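Local coordinates for protein PmoD (Methylocystis sp. ATCC 49242, PDB 6CPD) that binds copper(I) through its periplasmic cupredoxin-like domain and probably serves copper handling in methane-oxidizing bacteria, at residues 16-21 and 26-31; 111-114 and 118-121. All blocks are in the same frame, centred on the assembly; numbering follows the deposited sequence.

Interaction 1: residues 16-21 and 26-31; sequences HITVFQ and RSEYCD. With SO4 (sulfate ion), chain C.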
loop_
_atom_site.group_PDB
_atom_site.type_symbol
_atom_site.label_atom_id
_atom_site.label_comp_id
_atom_site.label_asym_id
_atom_site.label_seq_id
_atom_site.Cartn_x
_atom_site.Cartn_y
_atom_site.Cartn_z
ATOM N N HIS B 16 5.457 4.483 -4.072
ATOM C CA HIS B 16 4.829 4.441 -2.764
ATOM C C HIS B 16 4.018 5.712 -2.575
ATOM O O HIS B 16 4.436 6.803 -2.977
ATOM C CB HIS B 16 5.877 4.306 -1.656
ATOM C CG HIS B 16 5.295 4.203 -0.285
ATOM N ND1 HIS B 16 5.285 5.260 0.602
ATOM C CD2 HIS B 16 4.690 3.170 0.353
ATOM C CE1 HIS B 16 4.708 4.880 1.729
ATOM N NE2 HIS B 16 4.343 3.617 1.605
ATOM N N ILE B 17 2.875 5.560 -1.936
ATOM C CA ILE B 17 1.936 6.670 -1.727
ATOM C C ILE B 17 1.591 6.813 -0.245
ATOM O O ILE B 17 1.335 5.809 0.434
ATOM C CB ILE B 17 0.635 6.431 -2.526
ATOM C CG1 ILE B 17 0.942 6.402 -4.029
ATOM C CG2 ILE B 17 -0.412 7.508 -2.198
ATOM C CD1 ILE B 17 -0.246 5.938 -4.881
ATOM N N THR B 18 1.576 8.052 0.244
ATOM C CA THR B 18 1.109 8.362 1.587
ATOM C C THR B 18 0.043 9.465 1.483
ATOM O O THR B 18 0.179 10.395 0.687
ATOM C CB THR B 18 2.254 8.849 2.517
ATOM O OG1 THR B 18 3.348 7.917 2.500
ATOM C CG2 THR B 18 1.750 9.001 3.942
ATOM N N VAL B 19 -1.018 9.343 2.262
ATOM C CA VAL B 19 -2.075 10.341 2.255
ATOM C C VAL B 19 -2.270 10.893 3.646
ATOM O O VAL B 19 -2.383 10.117 4.598
ATOM C CB VAL B 19 -3.413 9.739 1.770
ATOM C CG1 VAL B 19 -4.468 10.819 1.676
ATOM C CG2 VAL B 19 -3.232 9.038 0.415
ATOM N N PHE B 20 -2.280 12.215 3.805
ATOM C CA PHE B 20 -2.713 12.736 5.094
ATOM C C PHE B 20 -3.692 13.896 4.933
ATOM O O PHE B 20 -3.814 14.484 3.859
ATOM C CB PHE B 20 -1.539 13.093 6.018
ATOM C CG PHE B 20 -0.651 14.188 5.541
ATOM C CD1 PHE B 20 0.339 13.934 4.603
ATOM C CD2 PHE B 20 -0.717 15.455 6.132
ATOM C CE1 PHE B 20 1.206 14.948 4.199
ATOM C CE2 PHE B 20 0.145 16.478 5.737
ATOM C CZ PHE B 20 1.111 16.222 4.769
ATOM N N GLN B 21 -4.419 14.155 6.017
ATOM C CA GLN B 21 -5.461 15.176 6.080
ATOM C C GLN B 21 -5.246 16.016 7.328
ATOM O O GLN B 21 -5.831 15.758 8.391
ATOM C CB GLN B 21 -6.830 14.520 6.096
ATOM C CG GLN B 21 -7.082 13.593 4.891
ATOM C CD GLN B 21 -8.552 13.233 4.744
ATOM O OE1 GLN B 21 -9.092 12.460 5.536
ATOM N NE2 GLN B 21 -9.215 13.823 3.752
ATOM N N ARG B 26 -3.569 13.730 12.612
ATOM C CA ARG B 26 -2.145 13.540 12.358
ATOM C C ARG B 26 -1.860 12.136 11.823
ATOM O O ARG B 26 -0.698 11.742 11.697
ATOM C CB ARG B 26 -1.323 13.799 13.628
ATOM C CG ARG B 26 -1.333 15.252 14.141
ATOM C CD ARG B 26 -0.795 16.239 13.081
ATOM N NE ARG B 26 -0.996 17.649 13.436
ATOM C CZ ARG B 26 -1.830 18.453 12.779
ATOM N NH1 ARG B 26 -2.515 17.974 11.739
ATOM N NH2 ARG B 26 -1.990 19.717 13.154
ATOM N N SER B 27 -2.918 11.375 11.532
ATOM C CA SER B 27 -2.769 10.024 10.989
ATOM C C SER B 27 -2.413 10.022 9.494
ATOM O O SER B 27 -2.565 11.028 8.797
ATOM C CB SER B 27 -4.059 9.213 11.192
ATOM O OG SER B 27 -4.458 9.181 12.552
ATOM N N GLU B 28 -1.973 8.873 8.997
ATOM C CA GLU B 28 -1.671 8.704 7.575
ATOM C C GLU B 28 -2.544 7.600 7.008
ATOM O O GLU B 28 -2.780 6.607 7.684
ATOM C CB GLU B 28 -0.199 8.360 7.363
ATOM C CG GLU B 28 0.754 9.429 7.838
ATOM C CD GLU B 28 2.188 8.935 7.890
ATOM O OE1 GLU B 28 2.717 8.774 9.010
ATOM O OE2 GLU B 28 2.770 8.650 6.821
ATOM N N TYR B 29 -3.019 7.768 5.782
ATOM C CA TYR B 29 -3.940 6.797 5.193
ATOM C C TYR B 29 -3.417 6.267 3.865
ATOM O O TYR B 29 -2.375 6.706 3.382
ATOM C CB TYR B 29 -5.307 7.428 4.996
ATOM C CG TYR B 29 -5.781 8.193 6.200
ATOM C CD1 TYR B 29 -6.372 7.538 7.275
ATOM C CD2 TYR B 29 -5.622 9.573 6.270
ATOM C CE1 TYR B 29 -6.808 8.248 8.387
ATOM C CE2 TYR B 29 -6.057 10.296 7.383
ATOM C CZ TYR B 29 -6.651 9.622 8.428
ATOM O OH TYR B 29 -7.068 10.330 9.522
ATOM N N CYS B 30 -4.154 5.332 3.273
ATOM C CA CYS B 30 -3.779 4.803 1.973
ATOM C C CYS B 30 -4.990 4.915 1.046
ATOM O O CYS B 30 -5.180 5.952 0.414
ATOM C CB CYS B 30 -3.273 3.358 2.071
ATOM S SG CYS B 30 -2.638 2.701 0.470
ATOM N N ASP B 31 -5.806 3.866 0.937
ATOM C CA ASP B 31 -6.893 3.931 -0.036
ATOM C C ASP B 31 -8.262 4.154 0.606
ATOM O O ASP B 31 -9.273 4.181 -0.089
ATOM C CB ASP B 31 -6.934 2.673 -0.902
ATOM C CG ASP B 31 -6.879 1.405 -0.092
ATOM O OD1 ASP B 31 -7.275 1.440 1.088
ATOM O OD2 ASP B 31 -6.458 0.369 -0.645
HETATM S S SO4 C . -8.106 8.973 12.585
HETATM O O1 SO4 C . -7.800 10.336 12.990
HETATM O O2 SO4 C . -9.106 8.429 13.502
HETATM O O3 SO4 C . -6.894 8.169 12.696
HETATM O O4 SO4 C . -8.635 8.989 11.222
HETATM O O HOH W 1 -8.736 12.278 8.533
HETATM O O HOH W 2 -3.609 13.393 8.591
#
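Val19 and Tyr29 form an antiparallel hydrogen-bonded pair between residues 16-21 and 26-31. Tyr29 N gives the shorter bond, 2.7 Å to Val19 O and nearly straight at 169°. The return bond from Val19 N to Tyr29 O is longer, 3.2 Å, and bent to 144°. Glu28 CA adds a CA-H...O contact to Val19 O. The backbones part by Gln21 and Arg26. There water 2 accepts from Gln21 N and donates to Ser27 O.

Val19 and Tyr29 lie on the same face of the sheet, with their CB atoms 4.4 Å apart. With CG1 anti to the backbone N (chi1 -176°), Val19 turns CG2 toward Cys30 O, 3.6 Å away. That carbonyl oxygen is buried without a hydrogen-bond partner. The Gln21 and Tyr29 side chains cross at about a right angle. Water 1 joins them, donating to both Gln21 OE1 and Tyr29 OH. Gln21 NE2 is held by Ala35 O and Thr39 OG1.

This is an irregular beta hairpin at the edge of the cupredoxin-like sheet. Strand 13-20 is paired on its other side with strand 37-45, and the Cys30-Cys6 disulfide ties the hairpin to the N-terminal segment.

The hydroxyls of Tyr29 and Ser27 both reach a sulfate, probably from the crystallisation liquor. Tyr29 OH donates to sulfate O4 at 2.7 Å, and O4 lies at the ring edge in its plane. Ser27 OG donates to sulfate O3 at 2.6 Å. Ser27 and Tyr29 of the second subunit bind the same ion. On the other face of the sheet, the Thr18 and Glu28 side chains cross obliquely. Thr18 CG2 meets Glu28 OE2 at 3.1 Å, a close van der Waals contact and not a hydrogen bond.

Interaction 2: residues 111-114 and 118-121; sequences LTRE and QETA
Leu111 and Glu119 make an antiparallel hydrogen-bonded pair, with Leu111 N to Glu119 O at 2.8 Å and Glu119 N to Leu111 O at 3.0 Å, and Thr112 and Gln118 follow as a non-hydrogen-bonded pair. Gln118 CA also makes a CA-H...O contact with Leu111 O, at 3.2 Å.

Arg113 and Glu119 carry the side-chain contact. The arginine chain bends at chi2 (-79°), which brings the guanidinium edge to Glu119 OE1. Arg113 NH2 donates to Glu119 OE1 at 3.2 Å in a fairly straight bond of 163°. The oxygen lies in the guanidinium plane but is approached from above the carboxylate plane. The two flat groups are turned 60° apart, and one hydrogen bond is made, not a flat two-bond pairing.

On the other face Thr112 and Gln118 lie side by side and point the same way. Thr112 OG1 and Gln118 OE1 are 3.6 Å apart. Leu111 shares the Glu119 face, and both side chains touch Phe10 of strand 7-10. Pairing of this kind is typical of the end of a beta hairpin, here joining strands 103-112 and 118-127 of the cupredoxin-like beta sandwich.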
loop_
_atom_site.group_PDB
_atom_site.type_symbol
_atom_site.label_atom_id
_atom_site.label_comp_id
_atom_site.label_asym_id
_atom_site.label_seq_id
_atom_site.Cartn_x
_atom_site.Cartn_y
_atom_site.Cartn_z
ATOM N N LEU B 111 2.990 6.873 -17.322
ATOM C CA LEU B 111 4.411 7.012 -17.590
ATOM C C LEU B 111 4.680 6.972 -19.072
ATOM O O LEU B 111 4.090 6.182 -19.802
ATOM C CB LEU B 111 5.226 5.907 -16.934
ATOM C CG LEU B 111 5.475 5.883 -15.439
ATOM C CD1 LEU B 111 6.450 4.764 -15.223
ATOM C CD2 LEU B 111 6.060 7.200 -14.964
ATOM N N THR B 112 5.618 7.785 -19.512
ATOM C CA THR B 112 6.023 7.700 -20.886
ATOM C C THR B 112 7.388 7.034 -20.916
ATOM O O THR B 112 8.372 7.601 -20.431
ATOM C CB THR B 112 6.092 9.087 -21.557
ATOM O OG1 THR B 112 4.859 9.789 -21.354
ATOM C CG2 THR B 112 6.368 8.937 -23.039
ATOM N N ARG B 113 7.440 5.822 -21.462
ATOM C CA ARG B 113 8.712 5.156 -21.651
ATOM C C ARG B 113 9.384 6.025 -22.694
ATOM O O ARG B 113 8.701 6.714 -23.446
ATOM C CB ARG B 113 8.542 3.718 -22.141
ATOM C CG ARG B 113 7.887 2.766 -21.160
ATOM C CD ARG B 113 8.856 2.302 -20.104
ATOM N NE ARG B 113 8.157 1.569 -19.056
ATOM C CZ ARG B 113 8.764 0.939 -18.059
ATOM N NH1 ARG B 113 10.086 0.964 -17.980
ATOM N NH2 ARG B 113 8.052 0.295 -17.141
ATOM N N GLU B 114 10.700 5.985 -22.806
ATOM C CA GLU B 114 11.281 6.867 -23.804
ATOM C C GLU B 114 11.529 6.094 -25.087
ATOM O O GLU B 114 12.215 6.545 -26.004
ATOM C CB GLU B 114 12.496 7.597 -23.250
ATOM C CG GLU B 114 11.992 8.587 -22.169
ATOM C CD GLU B 114 13.026 9.570 -21.626
ATOM O OE1 GLU B 114 14.165 9.163 -21.306
ATOM O OE2 GLU B 114 12.665 10.767 -21.498
ATOM N N GLN B 118 3.422 4.494 -23.722
ATOM C CA GLN B 118 2.789 4.957 -22.498
ATOM C C GLN B 118 2.233 3.783 -21.716
ATOM O O GLN B 118 1.656 2.862 -22.286
ATOM C CB GLN B 118 1.690 5.975 -22.796
ATOM C CG GLN B 118 2.227 7.287 -23.332
ATOM C CD GLN B 118 1.233 8.412 -23.207
ATOM O OE1 GLN B 118 1.536 9.464 -22.646
ATOM N NE2 GLN B 118 0.024 8.190 -23.711
ATOM N N GLU B 119 2.428 3.818 -20.405
ATOM C CA GLU B 119 1.828 2.841 -19.513
ATOM C C GLU B 119 1.031 3.587 -18.463
ATOM O O GLU B 119 1.502 4.579 -17.911
ATOM C CB GLU B 119 2.893 1.958 -18.861
ATOM C CG GLU B 119 3.878 1.344 -19.844
ATOM C CD GLU B 119 4.848 0.363 -19.200
ATOM O OE1 GLU B 119 4.959 0.358 -17.951
ATOM O OE2 GLU B 119 5.502 -0.406 -19.949
ATOM N N THR B 120 -0.196 3.147 -18.212
ATOM C CA THR B 120 -1.003 3.777 -17.179
ATOM C C THR B 120 -1.275 2.794 -16.052
ATOM O O THR B 120 -1.598 1.634 -16.290
ATOM C CB THR B 120 -2.332 4.333 -17.749
ATOM O OG1 THR B 120 -2.039 5.386 -18.675
ATOM C CG2 THR B 120 -3.213 4.911 -16.636
ATOM N N ALA B 121 -1.139 3.263 -14.819
ATOM C CA ALA B 121 -1.494 2.441 -13.667
ATOM C C ALA B 121 -2.569 3.166 -12.890
ATOM O O ALA B 121 -2.623 4.398 -12.911
ATOM C CB ALA B 121 -0.279 2.175 -12.805
#

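Interactions 1 and 2 each close a beta hairpin, but in different sheets and on opposite sides of the chain's centre. Their centres are about 25 Å apart. Residues 16-21 and 26-31 are partly buried and lie at the interface with the second subunit. Residues 111-114 and 118-121 form a surface contact, and no other protein chain of the assembly touches them. Interaction 1 combines a hydrogen-bonded bridge with waters and an aromatic ring, and in the crystal a sulfate, probably from the liquor, joins it to the second subunit. Interaction 2 has regular strand pairing and a salt bridge. Strand 7-10, which holds the copper ligands Met7 and Met9, pairs with strand 13-20 of interaction 1 and packs on interaction 2 through Phe10.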